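Local coordinates for Lmo1499 protein (Listeria monocytogenes, PDB 4IIW), which probably cleaves nascent peptidoglycan strands endolytically, as a lytic transglycosylase of the MltG family, and so ends their elongation, at residues 47-52 with 70-75; 239-244 with 328-333; 247-250 with 256-259. One frame throughout, in Å; residues are numbered along the deposited sequence.

Interaction 1 (47-52 with 70-75). With SO4 (sulfate ion), chain N.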
# COMPACT_ATOMS: atom_id res chain seq x y z
N SER B 47 -0.99 -24.26 6.18
CA SER B 47 -1.86 -23.17 5.81
C SER B 47 -1.06 -22.12 5.06
O SER B 47 0.02 -21.77 5.49
CB SER B 47 -2.51 -22.56 7.04
OG SER B 47 -3.39 -23.49 7.63
N SER B 48 -1.58 -21.66 3.93
CA SER B 48 -0.94 -20.59 3.16
C SER B 48 -1.21 -19.26 3.84
O SER B 48 -1.99 -19.16 4.80
CB SER B 48 -1.51 -20.53 1.75
OG SER B 48 -2.88 -20.14 1.80
N ILE B 49 -0.60 -18.21 3.33
CA ILE B 49 -0.83 -16.88 3.88
C ILE B 49 -2.31 -16.49 3.68
O ILE B 49 -2.95 -15.97 4.58
CB ILE B 49 0.11 -15.85 3.24
CG1 ILE B 49 1.56 -16.23 3.56
CG2 ILE B 49 -0.20 -14.46 3.76
CD1 ILE B 49 2.59 -15.38 2.81
N SER B 50 -2.87 -16.80 2.53
CA SER B 50 -4.28 -16.49 2.34
C SER B 50 -5.10 -17.28 3.34
O SER B 50 -6.02 -16.75 3.96
CB SER B 50 -4.71 -16.77 0.90
OG SER B 50 -4.12 -15.82 0.01
N ASP B 51 -4.76 -18.55 3.52
CA ASP B 51 -5.47 -19.36 4.49
C ASP B 51 -5.52 -18.67 5.85
O ASP B 51 -6.59 -18.53 6.42
CB ASP B 51 -4.82 -20.73 4.64
CG ASP B 51 -5.07 -21.61 3.46
OD1 ASP B 51 -6.13 -21.42 2.84
OD2 ASP B 51 -4.23 -22.50 3.17
N ILE B 52 -4.36 -18.21 6.32
CA ILE B 52 -4.25 -17.56 7.63
C ILE B 52 -5.03 -16.26 7.73
O ILE B 52 -5.76 -16.02 8.70
CB ILE B 52 -2.78 -17.28 7.97
CG1 ILE B 52 -2.01 -18.59 8.16
CG2 ILE B 52 -2.65 -16.44 9.24
CD1 ILE B 52 -0.51 -18.43 8.20
N PHE B 70 -1.15 -8.56 2.55
CA PHE B 70 -0.22 -7.57 2.05
C PHE B 70 0.80 -7.22 3.13
O PHE B 70 1.96 -7.05 2.84
CB PHE B 70 -0.97 -6.30 1.59
CG PHE B 70 -0.06 -5.23 1.06
CD1 PHE B 70 0.39 -5.25 -0.25
CD2 PHE B 70 0.36 -4.20 1.88
CE1 PHE B 70 1.23 -4.28 -0.71
CE2 PHE B 70 1.20 -3.22 1.41
CZ PHE B 70 1.64 -3.26 0.12
N TYR B 71 0.35 -7.11 4.37
CA TYR B 71 1.28 -6.77 5.45
C TYR B 71 2.38 -7.81 5.56
O TYR B 71 3.59 -7.48 5.63
CB TYR B 71 0.54 -6.67 6.78
CG TYR B 71 1.42 -6.31 7.93
CD1 TYR B 71 2.25 -7.25 8.51
CD2 TYR B 71 1.42 -5.02 8.45
CE1 TYR B 71 3.07 -6.92 9.57
CE2 TYR B 71 2.23 -4.68 9.51
CZ TYR B 71 3.06 -5.63 10.07
OH TYR B 71 3.89 -5.29 11.13
N VAL B 72 1.94 -9.07 5.56
CA VAL B 72 2.85 -10.22 5.71
C VAL B 72 3.89 -10.26 4.60
O VAL B 72 5.07 -10.47 4.85
CB VAL B 72 2.05 -11.53 5.70
CG1 VAL B 72 2.97 -12.72 5.67
CG2 VAL B 72 1.10 -11.60 6.89
N LYS B 73 3.45 -10.02 3.38
CA LYS B 73 4.34 -10.07 2.23
C LYS B 73 5.28 -8.86 2.19
O LYS B 73 6.48 -9.03 1.93
CB LYS B 73 3.51 -10.21 0.94
CG LYS B 73 2.73 -11.53 0.85
CD LYS B 73 1.75 -11.55 -0.32
CE LYS B 73 0.93 -12.87 -0.36
NZ LYS B 73 0.11 -13.02 -1.62
N TYR B 74 4.74 -7.67 2.49
CA TYR B 74 5.51 -6.42 2.49
C TYR B 74 6.68 -6.43 3.46
O TYR B 74 7.78 -5.95 3.15
CB TYR B 74 4.58 -5.27 2.87
CG TYR B 74 5.16 -3.87 2.81
CD1 TYR B 74 5.24 -3.20 1.61
CD2 TYR B 74 5.57 -3.20 3.97
CE1 TYR B 74 5.74 -1.90 1.53
CE2 TYR B 74 6.08 -1.90 3.91
CZ TYR B 74 6.15 -1.26 2.67
OH TYR B 74 6.66 0.01 2.54
N ASN B 75 6.41 -6.95 4.65
CA ASN B 75 7.41 -7.06 5.71
C ASN B 75 8.21 -8.36 5.61
O ASN B 75 9.25 -8.52 6.27
CB ASN B 75 6.72 -6.97 7.05
CG ASN B 75 6.14 -5.60 7.29
OD1 ASN B 75 6.88 -4.64 7.46
ND2 ASN B 75 4.80 -5.49 7.32
S SO4 N . 1.83 -19.11 0.46
O1 SO4 N . 3.24 -18.76 0.64
O2 SO4 N . 1.22 -18.20 -0.52
O3 SO4 N . 1.72 -20.50 0.00
O4 SO4 N . 1.17 -18.94 1.75
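I49 works at both of its ends: its terminal CD1 packs on V72 of the second helix, while its backbone N-H donates a hydrogen bond to O4 of a sulfate ion, probably from the crystallisation liquor. The bond is plausible, but the modelled N-to-O4 separation is too short for its geometry to be trusted.

Between the helices the contact is apolar and small. I49 CD1 lies 3.9 Å from V72 CG1, and I49 CG2 is 4.1 Å from that same methyl, so the two side chains run past each other in opposite directions with V72 CG1 received by both branches of the isoleucine. I49 CG1 stands beside the backbone N (chi1 -62°), which leaves it close to the sulfate as well and carries CD1 across to the other helix. K73 adds the aliphatic base of its chain, its CG 4.3 Å from I49 CD1. Branched apolar side chains suit packing between two helices, and the methylenes of a lysine can extend it while its amino group lies further on.

Just before I49 the helix opens with a capping box. D51 N donates to S48 OG at 3.0 Å, and S48 N donates to D51 OD2 at 2.9 Å, on the anti side of the carboxylate. Serine and aspartate thus satisfy each other's backbone N-H groups in the first turn.

With strands 39-43 and 83-87, the helices give a βααβ order consistent with a LysM-like fold. A third subunit approaches this end, where its E57 bonds S50 OG. The chemistry implies that methyl packing joins the helices, while the N-terminal N-H, possibly helped by the helix dipole, offers a place where a crystallisation anion can sit.

Interaction 2 (239-244 with 328-333)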
# COMPACT_ATOMS: atom_id res chain seq x y z
N ARG B 239 -20.92 -51.23 25.59
CA ARG B 239 -19.61 -51.84 25.55
C ARG B 239 -19.58 -53.26 26.09
O ARG B 239 -18.72 -54.04 25.73
CB ARG B 239 -18.65 -50.96 26.34
CG ARG B 239 -18.35 -49.61 25.66
CD ARG B 239 -17.59 -48.69 26.60
NE ARG B 239 -16.67 -47.77 25.92
CZ ARG B 239 -16.90 -46.48 25.66
NH1 ARG B 239 -18.05 -45.89 26.01
NH2 ARG B 239 -15.95 -45.78 25.04
N LYS B 240 -20.52 -53.61 26.96
CA LYS B 240 -20.57 -54.96 27.48
C LYS B 240 -20.99 -55.98 26.40
O LYS B 240 -20.72 -57.17 26.55
CB LYS B 240 -21.47 -55.05 28.71
CG LYS B 240 -20.92 -54.31 29.89
CD LYS B 240 -21.83 -54.39 31.10
CE LYS B 240 -21.27 -53.55 32.24
NZ LYS B 240 -22.22 -53.46 33.39
N MSE B 241 -21.68 -55.52 25.35
CA MSE B 241 -22.05 -56.39 24.23
C MSE B 241 -20.86 -56.50 23.31
O MSE B 241 -20.55 -57.57 22.82
CB MSE B 241 -23.25 -55.85 23.44
CG MSE B 241 -24.62 -56.21 24.00
SE MSE B 241 -24.94 -58.13 23.98
CE MSE B 241 -26.79 -58.06 24.63
N ILE B 242 -20.19 -55.38 23.07
CA ILE B 242 -18.99 -55.42 22.25
C ILE B 242 -18.02 -56.42 22.87
O ILE B 242 -17.45 -57.26 22.18
CB ILE B 242 -18.33 -54.06 22.16
CG1 ILE B 242 -19.20 -53.11 21.34
CG2 ILE B 242 -16.95 -54.18 21.51
CD1 ILE B 242 -18.69 -51.65 21.34
N ALA B 243 -17.86 -56.34 24.19
CA ALA B 243 -16.97 -57.26 24.87
C ALA B 243 -17.41 -58.72 24.67
O ALA B 243 -16.58 -59.58 24.42
CB ALA B 243 -16.86 -56.92 26.34
N SER B 244 -18.71 -58.99 24.75
CA SER B 244 -19.18 -60.36 24.62
C SER B 244 -18.87 -60.93 23.25
O SER B 244 -18.55 -62.11 23.13
CB SER B 244 -20.66 -60.49 24.90
OG SER B 244 -21.42 -59.93 23.86
N VAL B 328 -25.02 -49.14 17.29
CA VAL B 328 -24.42 -50.46 17.07
C VAL B 328 -25.44 -51.60 17.02
O VAL B 328 -26.22 -51.79 17.95
CB VAL B 328 -23.39 -50.79 18.17
CG1 VAL B 328 -22.89 -52.22 18.04
CG2 VAL B 328 -22.22 -49.80 18.11
N TYR B 329 -25.40 -52.35 15.92
CA TYR B 329 -26.29 -53.50 15.70
C TYR B 329 -25.52 -54.83 15.80
O TYR B 329 -24.59 -55.09 15.03
CB TYR B 329 -26.96 -53.38 14.34
CG TYR B 329 -27.95 -52.23 14.21
CD1 TYR B 329 -29.31 -52.43 14.45
CD2 TYR B 329 -27.53 -50.95 13.85
CE1 TYR B 329 -30.23 -51.39 14.34
CE2 TYR B 329 -28.44 -49.90 13.73
CZ TYR B 329 -29.78 -50.13 13.98
OH TYR B 329 -30.69 -49.10 13.86
N PHE B 330 -25.92 -55.67 16.76
CA PHE B 330 -25.28 -56.96 16.99
C PHE B 330 -26.08 -58.07 16.32
O PHE B 330 -27.26 -58.25 16.63
CB PHE B 330 -25.18 -57.25 18.49
CG PHE B 330 -24.52 -56.16 19.29
CD1 PHE B 330 -23.14 -56.14 19.46
CD2 PHE B 330 -25.27 -55.14 19.86
CE1 PHE B 330 -22.53 -55.13 20.19
CE2 PHE B 330 -24.67 -54.13 20.58
CZ PHE B 330 -23.30 -54.12 20.74
N SER B 331 -25.45 -58.83 15.42
CA SER B 331 -26.13 -59.95 14.77
C SER B 331 -25.48 -61.29 15.13
O SER B 331 -24.26 -61.40 15.23
CB SER B 331 -26.20 -59.74 13.25
OG SER B 331 -24.93 -59.41 12.73
N LYS B 332 -26.32 -62.30 15.34
CA LYS B 332 -25.87 -63.64 15.76
C LYS B 332 -25.10 -64.41 14.69
O LYS B 332 -24.17 -65.13 15.01
CB LYS B 332 -27.07 -64.49 16.22
CG LYS B 332 -27.76 -63.97 17.50
CD LYS B 332 -28.93 -64.86 17.96
CE LYS B 332 -29.56 -64.32 19.25
NZ LYS B 332 -30.69 -65.15 19.73
N THR B 333 -25.49 -64.26 13.43
CA THR B 333 -24.86 -65.01 12.34
C THR B 333 -24.23 -64.13 11.26
O THR B 333 -24.42 -62.91 11.24
CB THR B 333 -25.85 -65.98 11.68
OG1 THR B 333 -25.21 -66.62 10.58
CG2 THR B 333 -27.08 -65.26 11.20
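The hydroxyl of S244 has two partners: OG donates to the carbonyl O of M241, one turn earlier, at 2.7 Å, and it is also hydrogen-bonded to S314 OG. The donor lies 16° from the carbonyl plane of M241. A serine suits this place because its short side chain can fold back on its own helix. M241, whose carbonyl is used in this way, directs its CB toward the strand and meets F330.

That meeting is a CH-pi contact. M241, deposited as selenomethionine, sets its CB over one face of the F330 ring, 3.6 Å from the centroid and 26° off the normal. Beyond CB the chain bends at chi2 (-64°), which carries SE further out, still above the same face. At 5.1 Å from the centroid, nearly on the ring normal, SE makes a distant Met-aromatic contact. V328 CG1 lies over the opposite face, offset toward the rim. V328 is two residues back on the same strand, so its side chain falls on the same side of the strand as the phenylalanine. The ring is therefore held between a helix side chain and a strand side chain. I242 adds a further apolar contact, crossing the phenylalanine at about a right angle, with its CG1 4.1 Å from F330 CE1. Methionine suits its place because its CB can sit on the ring while its flexible end continues outward above it, and a flat ring presents two faces, one to the helix and one to V328.

Behind this, I242 packs close to E232, a glutamate predicted to matter for catalysis. Helix 302-309 packs on R239 and A243, while strand 328-331 pairs antiparallel with strand 318-321, whose F319 touches F330, before the chain continues into helix 334-339.

Interaction 3 (247-250 with 256-259)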
# COMPACT_ATOMS: atom_id res chain seq x y z
N TYR B 247 -15.18 -61.96 23.29
CA TYR B 247 -14.97 -63.19 24.04
C TYR B 247 -15.54 -64.39 23.25
O TYR B 247 -14.89 -65.43 23.14
CB TYR B 247 -15.52 -63.10 25.47
CG TYR B 247 -14.65 -62.26 26.39
CD1 TYR B 247 -13.37 -62.68 26.74
CD2 TYR B 247 -15.10 -61.05 26.91
CE1 TYR B 247 -12.56 -61.92 27.58
CE2 TYR B 247 -14.30 -60.28 27.76
CZ TYR B 247 -13.02 -60.72 28.08
OH TYR B 247 -12.21 -59.97 28.91
N ASN B 248 -16.73 -64.22 22.68
CA ASN B 248 -17.34 -65.30 21.91
C ASN B 248 -16.43 -65.75 20.79
O ASN B 248 -16.20 -66.95 20.61
CB ASN B 248 -18.70 -64.89 21.34
CG ASN B 248 -19.77 -64.78 22.40
OD1 ASN B 248 -19.56 -65.14 23.55
ND2 ASN B 248 -20.94 -64.28 22.01
N ARG B 249 -15.88 -64.79 20.05
CA ARG B 249 -14.98 -65.12 18.94
C ARG B 249 -13.74 -65.84 19.45
O ARG B 249 -13.27 -66.84 18.86
CB ARG B 249 -14.55 -63.86 18.18
CG ARG B 249 -15.67 -63.21 17.41
CD ARG B 249 -15.15 -62.27 16.33
NE ARG B 249 -16.20 -61.89 15.39
CZ ARG B 249 -16.00 -61.42 14.16
NH1 ARG B 249 -14.76 -61.28 13.68
NH2 ARG B 249 -17.03 -61.12 13.39
N LEU B 250 -13.23 -65.34 20.56
CA LEU B 250 -12.04 -65.86 21.17
C LEU B 250 -12.27 -67.34 21.55
O LEU B 250 -11.46 -68.20 21.20
CB LEU B 250 -11.72 -64.98 22.38
CG LEU B 250 -10.29 -64.65 22.74
CD1 LEU B 250 -9.54 -64.19 21.51
CD2 LEU B 250 -10.28 -63.56 23.82
N LEU B 256 -10.40 -61.80 15.81
CA LEU B 256 -11.18 -60.63 16.24
C LEU B 256 -11.52 -59.65 15.11
O LEU B 256 -12.54 -58.98 15.16
CB LEU B 256 -10.49 -59.91 17.39
CG LEU B 256 -10.18 -60.78 18.61
CD1 LEU B 256 -9.52 -59.94 19.70
CD2 LEU B 256 -11.42 -61.50 19.15
N GLN B 257 -10.65 -59.58 14.09
CA GLN B 257 -10.88 -58.71 12.92
C GLN B 257 -11.37 -57.30 13.28
O GLN B 257 -12.36 -56.83 12.73
CB GLN B 257 -11.87 -59.38 11.95
CG GLN B 257 -11.33 -60.67 11.30
CD GLN B 257 -12.37 -61.40 10.45
OE1 GLN B 257 -13.57 -61.22 10.62
NE2 GLN B 257 -11.89 -62.25 9.54
N THR B 258 -10.67 -56.65 14.20
CA THR B 258 -11.04 -55.31 14.63
C THR B 258 -10.08 -54.29 13.98
O THR B 258 -8.86 -54.35 14.18
CB THR B 258 -11.06 -55.21 16.19
OG1 THR B 258 -11.56 -53.93 16.60
CG2 THR B 258 -9.70 -55.44 16.80
N ASP B 259 -10.66 -53.36 13.20
CA ASP B 259 -9.92 -52.33 12.44
C ASP B 259 -8.93 -51.51 13.23
O ASP B 259 -7.80 -51.32 12.80
CB ASP B 259 -10.87 -51.36 11.71
CG ASP B 259 -11.59 -52.00 10.54
OD1 ASP B 259 -11.44 -53.22 10.33
OD2 ASP B 259 -12.31 -51.27 9.82
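The end of helix 239-251 and the loop that leads to helix 259-265 close on each other beside E232, predicted to be important for catalysis. R249 and L250 of the helix meet L256 and Q257 of the loop. L256 CD2 settles between two helix side chains, 4.0 Å from R249 CB and 4.0 Å from L250 CD1, the two leucines crossing at a slant. A leucine serves here because a single methyl, CD2, can reach both R249 CB and L250 CD1.

R249 runs extended from CG to NE toward the loop and crosses Q257 at about a right angle, and its guanidinium sits among oxygens. NH1 donates to Q257 OE1 at 3.3 Å with an angle of 147°, a long bond in which the donor stands 40° above the carbonyl plane of the amide. The oxygen itself is at the edge of the guanidinium, close to its plane. NH1 also bonds R255 O, and NE bonds L317 O, its stronger partner. Arginine, with several N-H groups along one flat head, can thus tie main-chain and side-chain oxygens from different loops together.

Q257 has positive phi, a left-handed bend in the loop, just before T258, whose OG1 is hydrogen-bonded to E232 OE2. Around the contact, L250 and L256 rest on helix 219-232, the helix that ends in E232, while F246 of helix 239-251 packs against L256 and T258.

Overall arrangement
Interactions 2 and 3 share helix 239-251, with centres about 11 Å apart, on the opposite side of the chain's centre from interaction 1, whose centre lies about 52 and 51 Å from theirs. All three are partly buried. Interaction 1 belongs to an N-terminal unit consistent with a LysM-like fold, where methyl packing between helices sits beside an ion and neighbouring subunits; no other chain touches the other two. Near E232, predicted to be important for catalysis, the chemistry differs: interaction 2 joins the helix to a strand through a ring held between apolar side chains, whereas interaction 3 binds the helix end to its following loop by leucines and an arginine with several oxygen partners.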